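Long-range contacts in transferrin binding protein B (Actinobacillus suis, PDB 3PQU), which probably captures host transferrin at the bacterial surface as an outer-membrane lipoprotein, serving iron acquisition: residues Pro49-Ala54 with Gly197-Ala202; Pro66-Glu71 with Val182-Glu187; Asp128-Glu133 with Phe145-Asp150. All blocks are in the same frame, centred on the assembly; numbering follows the deposited sequence.

Contact 1: Pro49-Ala54 with Gly197-Ala202; sequences PRRNRA and GKNVAA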
loop_
_atom_site.group_PDB
_atom_site.type_symbol
_atom_site.label_atom_id
_atom_site.label_comp_id
_atom_site.label_asym_id
_atom_site.label_seq_id
_atom_site.Cartn_x
_atom_site.Cartn_y
_atom_site.Cartn_z
ATOM N N PRO A 49 -15.546 -19.621 -5.547
ATOM C CA PRO A 49 -15.709 -21.066 -5.276
ATOM C C PRO A 49 -16.695 -21.754 -6.218
ATOM O O PRO A 49 -17.705 -21.150 -6.619
ATOM C CB PRO A 49 -16.242 -21.101 -3.830
ATOM C CG PRO A 49 -15.701 -19.845 -3.202
ATOM C CD PRO A 49 -15.788 -18.811 -4.332
ATOM N N ARG A 50 -16.379 -23.005 -6.566
ATOM C CA ARG A 50 -17.127 -23.827 -7.531
ATOM C C ARG A 50 -17.202 -25.214 -6.925
ATOM O O ARG A 50 -16.186 -25.746 -6.506
ATOM C CB ARG A 50 -16.348 -23.915 -8.859
ATOM C CG ARG A 50 -16.463 -22.691 -9.784
ATOM C CD ARG A 50 -15.167 -22.401 -10.536
ATOM N NE ARG A 50 -14.734 -23.454 -11.465
ATOM C CZ ARG A 50 -15.190 -23.594 -12.706
ATOM N NH1 ARG A 50 -16.123 -22.773 -13.188
ATOM N NH2 ARG A 50 -14.733 -24.572 -13.468
ATOM N N ARG A 51 -18.386 -25.812 -6.880
ATOM C CA ARG A 51 -18.511 -27.146 -6.270
ATOM C C ARG A 51 -17.917 -28.228 -7.166
ATOM O O ARG A 51 -18.075 -28.180 -8.376
ATOM C CB ARG A 51 -19.969 -27.484 -5.963
ATOM C CG ARG A 51 -20.130 -28.739 -5.095
ATOM C CD ARG A 51 -21.564 -28.885 -4.639
ATOM N NE ARG A 51 -22.494 -29.052 -5.758
ATOM C CZ ARG A 51 -22.839 -30.236 -6.256
ATOM N NH1 ARG A 51 -22.311 -31.339 -5.749
ATOM N NH2 ARG A 51 -23.690 -30.319 -7.269
ATOM N N ASN A 52 -17.206 -29.184 -6.578
ATOM C CA ASN A 52 -16.753 -30.342 -7.331
ATOM C C ASN A 52 -17.935 -31.282 -7.452
ATOM O O ASN A 52 -18.392 -31.852 -6.451
ATOM C CB ASN A 52 -15.600 -31.066 -6.619
ATOM C CG ASN A 52 -15.050 -32.226 -7.442
ATOM O OD1 ASN A 52 -15.540 -32.497 -8.546
ATOM N ND2 ASN A 52 -14.033 -32.920 -6.912
ATOM N N ARG A 53 -18.411 -31.463 -8.674
ATOM C CA ARG A 53 -19.553 -32.337 -8.938
ATOM C C ARG A 53 -19.204 -33.800 -9.277
ATOM O O ARG A 53 -20.101 -34.614 -9.540
ATOM C CB ARG A 53 -20.421 -31.689 -10.025
ATOM C CG ARG A 53 -20.892 -30.281 -9.575
ATOM C CD ARG A 53 -21.308 -29.395 -10.737
ATOM N NE ARG A 53 -22.326 -30.052 -11.543
ATOM C CZ ARG A 53 -22.838 -29.552 -12.660
ATOM N NH1 ARG A 53 -22.437 -28.368 -13.109
ATOM N NH2 ARG A 53 -23.752 -30.244 -13.325
ATOM N N ALA A 54 -17.913 -34.137 -9.253
ATOM C CA ALA A 54 -17.459 -35.490 -9.631
ATOM C C ALA A 54 -18.030 -36.545 -8.685
ATOM O O ALA A 54 -18.327 -36.259 -7.518
ATOM C CB ALA A 54 -15.939 -35.564 -9.661
ATOM N N GLY A 197 -25.026 -20.276 -5.043
ATOM C CA GLY A 197 -24.390 -20.884 -3.879
ATOM C C GLY A 197 -24.364 -22.408 -3.881
ATOM O O GLY A 197 -23.660 -23.019 -3.068
ATOM N N LYS A 198 -25.127 -23.030 -4.780
ATOM C CA LYS A 198 -25.240 -24.488 -4.785
ATOM C C LYS A 198 -24.145 -25.155 -5.618
ATOM O O LYS A 198 -23.532 -26.130 -5.189
ATOM C CB LYS A 198 -26.620 -24.929 -5.292
ATOM C CG LYS A 198 -27.787 -24.575 -4.365
ATOM C CD LYS A 198 -29.074 -25.159 -4.941
ATOM C CE LYS A 198 -30.278 -24.931 -4.064
ATOM N NZ LYS A 198 -30.282 -25.767 -2.830
ATOM N N ASN A 199 -23.918 -24.652 -6.824
ATOM C CA ASN A 199 -22.877 -25.224 -7.685
ATOM C C ASN A 199 -21.748 -24.215 -7.890
ATOM O O ASN A 199 -20.597 -24.587 -8.124
ATOM C CB ASN A 199 -23.457 -25.635 -9.034
ATOM C CG ASN A 199 -24.236 -26.953 -8.967
ATOM O OD1 ASN A 199 -24.278 -27.619 -7.934
ATOM N ND2 ASN A 199 -24.835 -27.336 -10.085
ATOM N N VAL A 200 -22.116 -22.939 -7.825
ATOM C CA VAL A 200 -21.189 -21.826 -8.018
ATOM C C VAL A 200 -21.565 -20.802 -6.965
ATOM O O VAL A 200 -22.730 -20.708 -6.592
ATOM C CB VAL A 200 -21.304 -21.246 -9.459
ATOM C CG1 VAL A 200 -20.429 -19.993 -9.641
ATOM C CG2 VAL A 200 -20.927 -22.319 -10.496
ATOM N N ALA A 201 -20.574 -20.071 -6.450
ATOM C CA ALA A 201 -20.812 -19.151 -5.352
ATOM C C ALA A 201 -21.809 -18.079 -5.793
ATOM O O ALA A 201 -21.863 -17.721 -6.974
ATOM C CB ALA A 201 -19.492 -18.501 -4.901
ATOM N N ALA A 202 -22.592 -17.566 -4.851
ATOM C CA ALA A 202 -23.370 -16.364 -5.127
ATOM C C ALA A 202 -22.367 -15.200 -5.096
ATOM O O ALA A 202 -21.597 -15.068 -4.140
ATOM C CB ALA A 202 -24.445 -16.175 -4.077
HETATM O O HOH W 1 -19.256 -26.437 -10.334
#

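Contact 2: Pro66-Glu71 with Val182-Glu187; sequences PDTTDE and VKTSYE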
loop_
_atom_site.group_PDB
_atom_site.type_symbol
_atom_site.label_atom_id
_atom_site.label_comp_id
_atom_site.label_asym_id
_atom_site.label_seq_id
_atom_site.Cartn_x
_atom_site.Cartn_y
_atom_site.Cartn_z
ATOM N N PRO A 66 -21.305 -37.134 -3.124
ATOM C CA PRO A 66 -20.652 -36.056 -3.874
ATOM C C PRO A 66 -20.474 -34.833 -2.972
ATOM O O PRO A 66 -21.252 -34.660 -2.051
ATOM C CB PRO A 66 -21.653 -35.761 -4.988
ATOM C CG PRO A 66 -22.372 -37.048 -5.187
ATOM C CD PRO A 66 -22.485 -37.664 -3.823
ATOM N N ASP A 67 -19.451 -34.021 -3.201
ATOM C CA ASP A 67 -19.210 -32.882 -2.334
ATOM C C ASP A 67 -20.480 -32.044 -2.185
ATOM O O ASP A 67 -21.219 -31.830 -3.157
ATOM C CB ASP A 67 -18.106 -31.987 -2.913
ATOM C CG ASP A 67 -16.750 -32.646 -2.886
ATOM O OD1 ASP A 67 -16.683 -33.850 -2.564
ATOM O OD2 ASP A 67 -15.752 -31.963 -3.195
ATOM N N THR A 68 -20.739 -31.575 -0.967
ATOM C CA THR A 68 -21.853 -30.655 -0.733
ATOM C C THR A 68 -21.392 -29.219 -0.525
ATOM O O THR A 68 -22.226 -28.332 -0.370
ATOM C CB THR A 68 -22.641 -31.028 0.521
ATOM O OG1 THR A 68 -21.757 -30.970 1.659
ATOM C CG2 THR A 68 -23.228 -32.447 0.384
ATOM N N THR A 69 -20.078 -28.993 -0.489
ATOM C CA THR A 69 -19.542 -27.660 -0.222
ATOM C C THR A 69 -18.289 -27.323 -1.026
ATOM O O THR A 69 -17.594 -28.202 -1.520
ATOM C CB THR A 69 -19.112 -27.537 1.243
ATOM O OG1 THR A 69 -17.985 -28.392 1.463
ATOM C CG2 THR A 69 -20.246 -27.936 2.190
ATOM N N ASP A 70 -17.982 -26.032 -1.104
ATOM C CA ASP A 70 -16.649 -25.583 -1.486
ATOM C C ASP A 70 -16.373 -24.315 -0.687
ATOM O O ASP A 70 -16.990 -23.265 -0.912
ATOM C CB ASP A 70 -16.514 -25.326 -2.995
ATOM C CG ASP A 70 -15.064 -25.083 -3.414
ATOM O OD1 ASP A 70 -14.793 -24.115 -4.160
ATOM O OD2 ASP A 70 -14.181 -25.846 -2.969
ATOM N N GLU A 71 -15.439 -24.424 0.246
ATOM C CA GLU A 71 -15.287 -23.440 1.312
ATOM C C GLU A 71 -14.424 -22.257 0.922
ATOM O O GLU A 71 -13.584 -22.351 0.042
ATOM C CB GLU A 71 -14.700 -24.122 2.566
ATOM C CG GLU A 71 -15.608 -25.201 3.111
ATOM C CD GLU A 71 -15.051 -25.817 4.388
ATOM O OE1 GLU A 71 -15.753 -26.652 4.999
ATOM O OE2 GLU A 71 -13.915 -25.456 4.780
ATOM N N VAL A 182 -19.674 -21.987 -1.098
ATOM C CA VAL A 182 -20.677 -22.837 -1.723
ATOM C C VAL A 182 -21.199 -23.888 -0.746
ATOM O O VAL A 182 -20.415 -24.506 -0.037
ATOM C CB VAL A 182 -20.097 -23.511 -2.987
ATOM C CG1 VAL A 182 -20.892 -24.776 -3.355
ATOM C CG2 VAL A 182 -20.061 -22.510 -4.169
ATOM N N LYS A 183 -22.520 -24.054 -0.689
ATOM C CA LYS A 183 -23.160 -25.150 0.059
ATOM C C LYS A 183 -24.433 -25.554 -0.669
ATOM O O LYS A 183 -25.278 -24.708 -0.953
ATOM C CB LYS A 183 -23.594 -24.688 1.467
ATOM C CG LYS A 183 -22.486 -24.537 2.462
ATOM C CD LYS A 183 -22.995 -23.906 3.739
ATOM C CE LYS A 183 -21.857 -23.598 4.705
ATOM N NZ LYS A 183 -22.364 -23.185 6.064
ATOM N N THR A 184 -24.609 -26.836 -0.933
ATOM C CA THR A 184 -25.825 -27.275 -1.608
ATOM C C THR A 184 -27.071 -26.983 -0.749
ATOM O O THR A 184 -28.187 -26.915 -1.260
ATOM C CB THR A 184 -25.771 -28.777 -1.961
ATOM O OG1 THR A 184 -25.464 -29.523 -0.781
ATOM C CG2 THR A 184 -24.707 -29.048 -3.023
ATOM N N SER A 185 -26.883 -26.804 0.555
ATOM C CA SER A 185 -28.011 -26.476 1.426
ATOM C C SER A 185 -28.491 -25.018 1.297
ATOM O O SER A 185 -29.573 -24.683 1.774
ATOM C CB SER A 185 -27.675 -26.779 2.894
ATOM O OG SER A 185 -26.524 -26.058 3.302
ATOM N N TYR A 186 -27.696 -24.148 0.673
ATOM C CA TYR A 186 -28.099 -22.750 0.523
ATOM C C TYR A 186 -29.385 -22.623 -0.265
ATOM O O TYR A 186 -29.538 -23.229 -1.328
ATOM C CB TYR A 186 -27.010 -21.930 -0.172
ATOM C CG TYR A 186 -25.892 -21.473 0.740
ATOM C CD1 TYR A 186 -26.130 -21.142 2.070
ATOM C CD2 TYR A 186 -24.603 -21.335 0.252
ATOM C CE1 TYR A 186 -25.098 -20.684 2.888
ATOM C CE2 TYR A 186 -23.568 -20.900 1.068
ATOM C CZ TYR A 186 -23.815 -20.587 2.362
ATOM O OH TYR A 186 -22.758 -20.167 3.117
ATOM N N GLU A 187 -30.321 -21.843 0.259
ATOM C CA GLU A 187 -31.505 -21.474 -0.510
ATOM C C GLU A 187 -31.598 -19.944 -0.556
ATOM O O GLU A 187 -32.378 -19.344 0.178
ATOM C CB GLU A 187 -32.758 -22.086 0.118
ATOM C CG GLU A 187 -32.784 -23.619 0.101
ATOM C CD GLU A 187 -32.919 -24.204 -1.310
ATOM O OE1 GLU A 187 -33.219 -23.451 -2.263
ATOM O OE2 GLU A 187 -32.726 -25.430 -1.467
HETATM O O HOH W 2 -24.468 -28.316 2.072
#

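Contact 3: Asp128-Glu133 with Phe145-Asp150; sequences DESYSE and FKNGID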
loop_
_atom_site.group_PDB
_atom_site.type_symbol
_atom_site.label_atom_id
_atom_site.label_comp_id
_atom_site.label_asym_id
_atom_site.label_seq_id
_atom_site.Cartn_x
_atom_site.Cartn_y
_atom_site.Cartn_z
ATOM N N ASP A 128 -14.553 -15.722 -16.450
ATOM C CA ASP A 128 -15.029 -16.393 -17.653
ATOM C C ASP A 128 -16.450 -16.848 -17.323
ATOM O O ASP A 128 -16.677 -17.526 -16.324
ATOM C CB ASP A 128 -14.112 -17.588 -17.982
ATOM C CG ASP A 128 -14.499 -18.310 -19.272
ATOM O OD1 ASP A 128 -15.689 -18.368 -19.609
ATOM O OD2 ASP A 128 -13.614 -18.861 -19.948
ATOM N N GLU A 129 -17.421 -16.451 -18.129
ATOM C CA GLU A 129 -18.816 -16.781 -17.825
ATOM C C GLU A 129 -19.066 -18.291 -17.748
ATOM O O GLU A 129 -19.925 -18.742 -16.997
ATOM C CB GLU A 129 -19.739 -16.203 -18.898
ATOM C CG GLU A 129 -21.191 -16.554 -18.728
ATOM C CD GLU A 129 -22.064 -15.900 -19.795
ATOM O OE1 GLU A 129 -21.921 -14.679 -20.018
ATOM O OE2 GLU A 129 -22.895 -16.603 -20.411
ATOM N N SER A 130 -18.354 -19.074 -18.552
ATOM C CA SER A 130 -18.631 -20.505 -18.581
ATOM C C SER A 130 -17.413 -21.311 -18.958
ATOM O O SER A 130 -17.067 -21.413 -20.144
ATOM C CB SER A 130 -19.790 -20.826 -19.543
ATOM O OG SER A 130 -20.179 -22.191 -19.423
ATOM N N TYR A 131 -16.807 -21.927 -17.948
ATOM C CA TYR A 131 -15.549 -22.662 -18.101
ATOM C C TYR A 131 -15.612 -24.011 -17.383
ATOM O O TYR A 131 -15.972 -24.106 -16.215
ATOM C CB TYR A 131 -14.359 -21.832 -17.563
ATOM C CG TYR A 131 -13.052 -22.616 -17.577
ATOM C CD1 TYR A 131 -12.350 -22.820 -18.773
ATOM C CD2 TYR A 131 -12.540 -23.181 -16.414
ATOM C CE1 TYR A 131 -11.169 -23.564 -18.798
ATOM C CE2 TYR A 131 -11.348 -23.922 -16.428
ATOM C CZ TYR A 131 -10.676 -24.104 -17.618
ATOM O OH TYR A 131 -9.511 -24.827 -17.636
ATOM N N SER A 132 -15.247 -25.057 -18.090
ATOM C CA SER A 132 -15.423 -26.405 -17.595
ATOM C C SER A 132 -14.069 -26.998 -17.218
ATOM O O SER A 132 -13.158 -27.056 -18.042
ATOM C CB SER A 132 -16.094 -27.249 -18.690
ATOM O OG SER A 132 -16.121 -28.613 -18.333
ATOM N N GLU A 133 -13.921 -27.414 -15.967
ATOM C CA GLU A 133 -12.703 -28.111 -15.555
ATOM C C GLU A 133 -13.036 -29.556 -15.243
ATOM O O GLU A 133 -13.819 -29.846 -14.333
ATOM C CB GLU A 133 -12.053 -27.457 -14.324
ATOM C CG GLU A 133 -10.757 -28.153 -13.889
ATOM C CD GLU A 133 -10.219 -27.652 -12.550
ATOM O OE1 GLU A 133 -9.016 -27.851 -12.267
ATOM O OE2 GLU A 133 -11.001 -27.065 -11.780
ATOM N N PHE A 145 -14.848 -32.233 -11.399
ATOM C CA PHE A 145 -15.728 -31.673 -12.405
ATOM C C PHE A 145 -16.390 -30.419 -11.886
ATOM O O PHE A 145 -17.262 -30.495 -11.025
ATOM C CB PHE A 145 -16.805 -32.669 -12.830
ATOM C CG PHE A 145 -17.825 -32.073 -13.763
ATOM C CD1 PHE A 145 -17.425 -31.238 -14.800
ATOM C CD2 PHE A 145 -19.175 -32.334 -13.604
ATOM C CE1 PHE A 145 -18.355 -30.669 -15.663
ATOM C CE2 PHE A 145 -20.118 -31.768 -14.465
ATOM C CZ PHE A 145 -19.708 -30.940 -15.494
ATOM N N LYS A 146 -15.955 -29.274 -12.410
ATOM C CA LYS A 146 -16.506 -27.973 -12.044
ATOM C C LYS A 146 -16.886 -27.242 -13.335
ATOM O O LYS A 146 -16.263 -27.440 -14.378
ATOM C CB LYS A 146 -15.488 -27.169 -11.230
ATOM C CG LYS A 146 -15.025 -27.860 -9.922
ATOM C CD LYS A 146 -13.926 -27.046 -9.207
ATOM C CE LYS A 146 -13.677 -27.551 -7.785
ATOM N NZ LYS A 146 -12.559 -26.815 -7.132
ATOM N N ASN A 147 -17.919 -26.415 -13.270
ATOM C CA ASN A 147 -18.408 -25.742 -14.467
ATOM C C ASN A 147 -19.114 -24.439 -14.161
ATOM O O ASN A 147 -19.478 -24.189 -13.016
ATOM C CB ASN A 147 -19.322 -26.662 -15.284
ATOM C CG ASN A 147 -19.464 -26.190 -16.730
ATOM O OD1 ASN A 147 -18.641 -25.423 -17.220
ATOM N ND2 ASN A 147 -20.513 -26.631 -17.400
ATOM N N GLY A 148 -19.273 -23.581 -15.171
ATOM C CA GLY A 148 -19.884 -22.284 -14.952
ATOM C C GLY A 148 -18.866 -21.162 -14.735
ATOM O O GLY A 148 -17.750 -21.217 -15.253
ATOM N N ILE A 149 -19.257 -20.129 -13.995
ATOM C CA ILE A 149 -18.363 -18.971 -13.769
ATOM C C ILE A 149 -17.023 -19.390 -13.173
ATOM O O ILE A 149 -16.975 -20.195 -12.246
ATOM C CB ILE A 149 -19.039 -17.880 -12.905
ATOM C CG1 ILE A 149 -20.107 -17.151 -13.734
ATOM C CG2 ILE A 149 -18.017 -16.845 -12.327
ATOM C CD1 ILE A 149 -20.942 -16.181 -12.907
ATOM N N ASP A 150 -15.939 -18.868 -13.737
ATOM C CA ASP A 150 -14.604 -19.101 -13.199
ATOM C C ASP A 150 -13.879 -17.782 -13.171
ATOM O O ASP A 150 -13.746 -17.138 -14.210
ATOM C CB ASP A 150 -13.803 -20.067 -14.088
ATOM C CG ASP A 150 -12.492 -20.484 -13.443
ATOM O OD1 ASP A 150 -11.451 -20.552 -14.130
ATOM O OD2 ASP A 150 -12.509 -20.733 -12.229
HETATM O O HOH W 3 -18.594 -24.523 -19.763
HETATM O O HOH W 4 -10.142 -25.884 -8.986
#

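Contact 1: Pro49-Ala54 with Gly197-Ala202
The side-chain oxygen of N199 sits at the edge of the R51 guanidinium and is held there by two of its nitrogens. NH2 of R51 gives the shorter bond, 2.8 Å to OD1 of N199, and NE of R51 reaches the same OD1 at 3.2 Å. OD1 lies in the guanidinium plane, whereas both donors come to the amide from one face of its plane. The bend in the R51 chain at chi3 (62°) places NE where it can also make a weak bond to K198 O. The other end of the amide meets a second arginine differently: ND2 of N199 stands over a face of the R53 guanidinium, offset toward its rim, with the two planes only 16° apart. CG of R53 sits over one face of the R51 guanidinium, also toward the rim.

Behind them the backbones are joined around a single bridge between R50 and V200. R51 N donates to N199 O at 2.8 Å, nearly straight at 174°, and A201 N donates to P49 O at 3.1 Å. Beside the second bond, CD of P49 packs on CB of A201 at 3.8 Å; alanine's single methyl touches the proline ring while letting the backbones approach to bond. A water donates to both R51 O and N199 O. Further out, NH1 of R51 bonds to D67 O, and K198 NZ turns away to a salt bridge with E187.

Asparagine suits its place because its carbonyl oxygen accepts from R51 and its flat amide can pack almost parallel over R53, with no hydrogen bond between them. This loop-to-loop junction of N-lobe handle and barrel regions rests on directional hydrogen bonds more than apolar burial, and its strength probably depends on how the R51 guanidinium and N199 amide are turned.

Contact 2: Pro66-Glu71 with Val182-Glu187
T68 and T184 meet at the end of a short antiparallel ladder, in which strand 69-70 of the N-lobe handle region pairs with the final residues of strand 170-183 and so joins the barrel sheet. D70 and V182 form a hydrogen-bonded pair: D70 N donates to V182 O, and V182 N donates to D70 O at 3.0 Å. T69 and K183 form the neighbouring non-hydrogen-bonded pair. Beyond it T184 N donates to T68 O at 2.9 Å, although T184 already belongs to the type I turn that runs from K183 to Y186.

The T184 side chain shows how closely the turn fits. Its CB lies 3.9 Å from T68 O, just beside the backbone bond. Here the chain forks: with chi1 at 53°, OG1 falls between the backbone N and the carbonyl carbon, and it rests 3.5 Å from CB of T68. The other branch, CG2, is anti to the carbonyl carbon and packs against T68 O at 3.7 Å. The two threonine side chains cross at about a right angle, and a branched residue suits the spot because it can touch T68 with both arms.

On the face carrying T69 and K183, contact is lighter. The face carrying D70 and V182 is more covered. There CB of D70 meets CB of V182 at 4.0 Å, while the aspartate's OD1 accepts from R50 N in the neighbouring loop. Valine fits this buried strand position, adding apolar bulk without a polar group to satisfy. The ladder also carries CA-H...O contacts, among them K183 CA to T68 O at 3.3 Å, and CG2 of T69 ends 4.1 Å from CG of K183, whose extended chain then leads away from it.

Contact 3: Asp128-Glu133 with Phe145-Asp150
D128 N donates to D150 O at 2.8 Å and a near-straight 173°, and D150 N returns a bond to D128 O, joining the ends of strands 121-128 and 150-157. D128 OD1 accepts from S130 N in an Asx turn, while its OD2 bonds to T98 OG1. A second such antiparallel pair, E133 and K146, lies where strands 133-136 and 142-146 of a β-hairpin meet, with E133 N 2.8 Å from K146 O. Between the pairs the register slips by one. Y131 N still reaches across, to G148 O at 2.9 Å, and glycine suits its place because any side chain there would hit the preceding carbonyl.

CB of Y131 packs on CB of D150, the two side chains running side by side. CD2 of Y131 comes within 3.6 Å of OD1 of D150, ring and carboxylate planes 20° apart. K97 makes a salt bridge to that oxygen and a cation-pi contact with the ring, a charge that probably favours keeping acid and aromatic together. E133 and K146 also run alongside, their charged ends sharing a water. N147 OD1 lies 3.1 Å from Y131 O, two acceptors that cannot bond each other.

Backbone bonds thus fix both ends of this handle contact, while R50 NH2 at Y131 O, and a water and a weak bond from G148 N at N147 OD1, probably offset the closeness of those acceptors.

Overall arrangement
Contacts 1 and 2 both join the N-lobe handle region to the barrel region, whereas contact 3 lies within the handle. Contact 2 is a surface pairing of true strands, dominated by backbone bonds; contacts 1 and 3 are partly buried. Of the three, only contact 1 has side-chain hydrogen bonds across its segments, while contact 3 is held by backbone bonds, its side chains meeting by packing and through water. Contacts 1 and 2 have centres about 7 Å apart, G197 O probably accepting from K183 N. Contact 1 also borders contact 3, where R50 reaches I149 O and R53 N probably bonds to F145 O. Residues 49-54 thus lie between the other two contacts, which do not touch.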